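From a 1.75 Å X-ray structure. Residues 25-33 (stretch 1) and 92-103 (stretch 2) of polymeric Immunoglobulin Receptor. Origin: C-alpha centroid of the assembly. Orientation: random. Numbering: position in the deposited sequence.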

# COMPACT_ATOMS: atom_id res chain seq x y z
N GLN A 25 11.64 -13.44 26.65
CA GLN A 25 11.38 -12.96 28.00
C GLN A 25 10.04 -12.26 28.14
O GLN A 25 9.51 -12.13 29.24
N TYR A 26 9.49 -11.75 27.04
CA TYR A 26 8.40 -10.81 27.18
C TYR A 26 7.04 -11.42 26.87
O TYR A 26 6.05 -10.67 26.81
N ALA A 27 6.95 -12.75 26.80
CA ALA A 27 5.69 -13.40 26.47
C ALA A 27 4.56 -13.01 27.41
O ALA A 27 3.43 -12.79 26.97
N SER A 28 4.83 -12.92 28.71
CA SER A 28 3.74 -12.76 29.67
C SER A 28 3.32 -11.31 29.93
O SER A 28 2.38 -11.08 30.71
N TYR A 29 3.96 -10.31 29.31
CA TYR A 29 3.71 -8.93 29.66
C TYR A 29 2.68 -8.30 28.72
O TYR A 29 2.52 -8.74 27.59
N VAL A 30 2.06 -7.22 29.18
CA VAL A 30 1.11 -6.50 28.34
C VAL A 30 1.87 -5.84 27.19
O VAL A 30 2.97 -5.29 27.38
N LYS A 31 1.30 -5.92 26.00
CA LYS A 31 1.87 -5.28 24.81
C LYS A 31 1.05 -4.05 24.48
O LYS A 31 -0.17 -3.99 24.73
N TYR A 32 1.70 -3.06 23.88
CA TYR A 32 0.98 -1.84 23.53
C TYR A 32 1.54 -1.24 22.25
O TYR A 32 2.61 -1.61 21.77
N TRP A 33 0.74 -0.35 21.67
CA TRP A 33 1.03 0.36 20.43
C TRP A 33 0.83 1.84 20.70
O TRP A 33 -0.25 2.24 21.14
N VAL A 92 6.50 -3.08 25.05
CA VAL A 92 6.20 -4.09 26.07
C VAL A 92 6.15 -3.38 27.42
O VAL A 92 7.05 -2.60 27.75
N GLU A 93 5.07 -3.60 28.19
CA GLU A 93 4.90 -2.91 29.47
C GLU A 93 5.64 -3.71 30.53
O GLU A 93 5.12 -4.71 31.03
N VAL A 94 6.85 -3.28 30.87
CA VAL A 94 7.66 -3.99 31.86
C VAL A 94 8.51 -2.94 32.57
O VAL A 94 9.02 -2.02 31.94
N GLY A 95 8.59 -3.05 33.89
CA GLY A 95 9.41 -2.11 34.61
C GLY A 95 10.85 -2.58 34.74
O GLY A 95 11.15 -3.76 34.65
N GLY A 96 11.74 -1.62 34.98
CA GLY A 96 13.12 -1.95 35.33
C GLY A 96 13.96 -2.52 34.21
O GLY A 96 14.92 -3.23 34.47
N VAL A 97 13.63 -2.19 32.95
CA VAL A 97 14.37 -2.65 31.78
C VAL A 97 14.66 -1.41 30.94
O VAL A 97 13.86 -0.47 30.91
N TRP A 98 15.79 -1.42 30.24
CA TRP A 98 16.12 -0.31 29.37
C TRP A 98 15.04 -0.11 28.31
O TRP A 98 14.69 -1.06 27.61
N SER A 99 14.50 1.11 28.20
CA SER A 99 13.40 1.34 27.26
C SER A 99 13.75 0.89 25.83
O SER A 99 12.90 0.37 25.11
N ALA A 100 15.03 1.01 25.44
CA ALA A 100 15.40 0.57 24.10
C ALA A 100 15.26 -0.94 23.92
O ALA A 100 15.14 -1.39 22.78
N ASP A 101 15.29 -1.72 25.00
CA ASP A 101 15.16 -3.16 24.87
C ASP A 101 13.71 -3.60 24.65
O ASP A 101 13.50 -4.76 24.31
N VAL A 102 12.72 -2.75 24.92
CA VAL A 102 11.32 -3.20 24.94
C VAL A 102 10.44 -2.31 24.08
O VAL A 102 9.21 -2.30 24.23
N THR A 103 11.06 -1.57 23.16
CA THR A 103 10.27 -0.73 22.25
C THR A 103 10.95 -0.72 20.87
O THR A 103 12.13 -1.07 20.72

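Q25 makes no contact with stretch 2. Y26 points toward it, with chi1 m, and is buried. Its ring packs among valines: V102 CG1 lies over one face, 3.6 Å from Y26 CZ, a CH-pi contact. V94 CG1 is 4.1 Å from Y26 CE1, and V97 CG1 is 3.6 Å from Y26 OH. A27 points away, and S28 is out of reach; both lie in the type I turn from Y26 to Y29.

Y29, also m, points toward stretch 2. Its CB sits 3.5 Å from V92 CG1, a t valine. V94, chi1 p, places its CB over one face of the Y29 ring, 4.1 Å from the centroid.

V30 is t and points sideways. Its backbone ties the stretches together: E93 N donates to V30 O at 2.8 Å, nearly straight. Water 1 accepts from V30 N and donates to E93 O, adding a second link.

K31 pairs with V92 in an antiparallel bridge, their side chains on the same face. K31 CD is 4.0 Å from V92 CG2. The amine turns back to its own stretch: K31 NZ donates to Y26 O (2.9 Å) and Y29 O (2.8 Å).

Y32 is p. Its CB points sideways, but the ring end comes nearer. E93 N lies at the ring edge. Water 2 joins Y32 OH to V92 O. W33 is out of reach.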

# COMPACT_ATOMS: atom_id res chain seq x y z
CB GLN A 25 12.45 -11.97 28.42
CG GLN A 25 13.82 -12.55 28.41
CD GLN A 25 14.60 -12.20 27.15
OE1 GLN A 25 14.04 -11.92 26.07
NE2 GLN A 25 15.93 -12.20 27.29
CB TYR A 26 8.69 -9.58 26.32
CG TYR A 26 10.00 -8.93 26.78
CD1 TYR A 26 10.11 -8.43 28.06
CD2 TYR A 26 11.12 -8.88 25.97
CE1 TYR A 26 11.29 -7.87 28.51
CE2 TYR A 26 12.32 -8.32 26.42
CZ TYR A 26 12.38 -7.82 27.71
OH TYR A 26 13.53 -7.25 28.22
CB ALA A 27 5.87 -14.91 26.49
CB SER A 28 4.15 -13.41 31.01
OG SER A 28 5.13 -12.58 31.62
CB TYR A 29 5.00 -8.11 29.60
CG TYR A 29 6.00 -8.52 30.66
CD1 TYR A 29 6.90 -9.56 30.45
CD2 TYR A 29 5.99 -7.89 31.86
CE1 TYR A 29 7.81 -9.95 31.45
CE2 TYR A 29 6.90 -8.27 32.87
CZ TYR A 29 7.81 -9.27 32.63
OH TYR A 29 8.70 -9.67 33.60
CB VAL A 30 0.34 -5.48 29.17
CG1 VAL A 30 -0.58 -4.63 28.30
CG2 VAL A 30 -0.42 -6.21 30.30
CB LYS A 31 1.87 -6.25 23.62
CG LYS A 31 2.40 -7.66 23.92
CD LYS A 31 3.80 -7.60 24.59
CE LYS A 31 4.46 -9.01 24.62
NZ LYS A 31 3.64 -10.01 25.40
CB TYR A 32 0.98 -0.83 24.69
CG TYR A 32 2.31 -0.24 25.07
CD1 TYR A 32 2.70 0.99 24.57
CD2 TYR A 32 3.17 -0.89 25.95
CE1 TYR A 32 3.95 1.55 24.94
CE2 TYR A 32 4.40 -0.35 26.30
CZ TYR A 32 4.76 0.88 25.80
OH TYR A 32 5.97 1.43 26.14
CB TRP A 33 0.11 -0.13 19.32
CG TRP A 33 0.24 0.48 18.00
CD1 TRP A 33 -0.67 1.28 17.35
CD2 TRP A 33 1.33 0.31 17.09
NE1 TRP A 33 -0.20 1.62 16.12
CE2 TRP A 33 1.00 0.99 15.91
CE3 TRP A 33 2.53 -0.40 17.16
CZ2 TRP A 33 1.86 1.04 14.81
CZ3 TRP A 33 3.37 -0.38 16.07
CH2 TRP A 33 3.03 0.34 14.91
CB VAL A 92 7.22 -5.23 26.12
CG1 VAL A 92 6.80 -6.25 27.21
CG2 VAL A 92 7.43 -5.94 24.74
CB GLU A 93 3.43 -2.77 29.81
CG GLU A 93 3.19 -2.05 31.12
CD GLU A 93 1.73 -1.69 31.26
OE1 GLU A 93 1.31 -0.73 30.57
OE2 GLU A 93 1.00 -2.41 31.98
CB VAL A 94 8.51 -5.12 31.25
CG1 VAL A 94 9.32 -4.62 30.07
CG2 VAL A 94 9.41 -5.81 32.29
CB VAL A 97 13.56 -3.71 30.98
CG1 VAL A 97 14.23 -4.09 29.69
CG2 VAL A 97 13.35 -4.95 31.84
CB TRP A 98 17.43 -0.62 28.70
CG TRP A 98 17.99 0.54 28.00
CD1 TRP A 98 17.80 1.85 28.31
CD2 TRP A 98 18.84 0.51 26.87
NE1 TRP A 98 18.50 2.65 27.44
CE2 TRP A 98 19.14 1.85 26.54
CE3 TRP A 98 19.39 -0.51 26.10
CZ2 TRP A 98 19.95 2.19 25.47
CZ3 TRP A 98 20.21 -0.17 25.02
CH2 TRP A 98 20.48 1.17 24.72
CB SER A 99 12.98 2.82 27.26
OG SER A 99 14.05 3.56 26.78
CB ALA A 100 16.84 0.96 23.76
CB ASP A 101 15.66 -3.89 26.14
CG ASP A 101 17.20 -3.87 26.28
OD1 ASP A 101 17.91 -3.81 25.26
OD2 ASP A 101 17.68 -3.96 27.44
CB VAL A 102 10.77 -3.27 26.39
CG1 VAL A 102 11.43 -4.43 27.09
CG2 VAL A 102 11.01 -1.99 27.15
CB THR A 103 10.13 0.75 22.73
OG1 THR A 103 11.44 1.36 22.76
CG2 THR A 103 9.43 0.89 24.13
O HOH W 1 2.90 -6.07 31.67
O HOH W 2 7.63 -0.07 27.81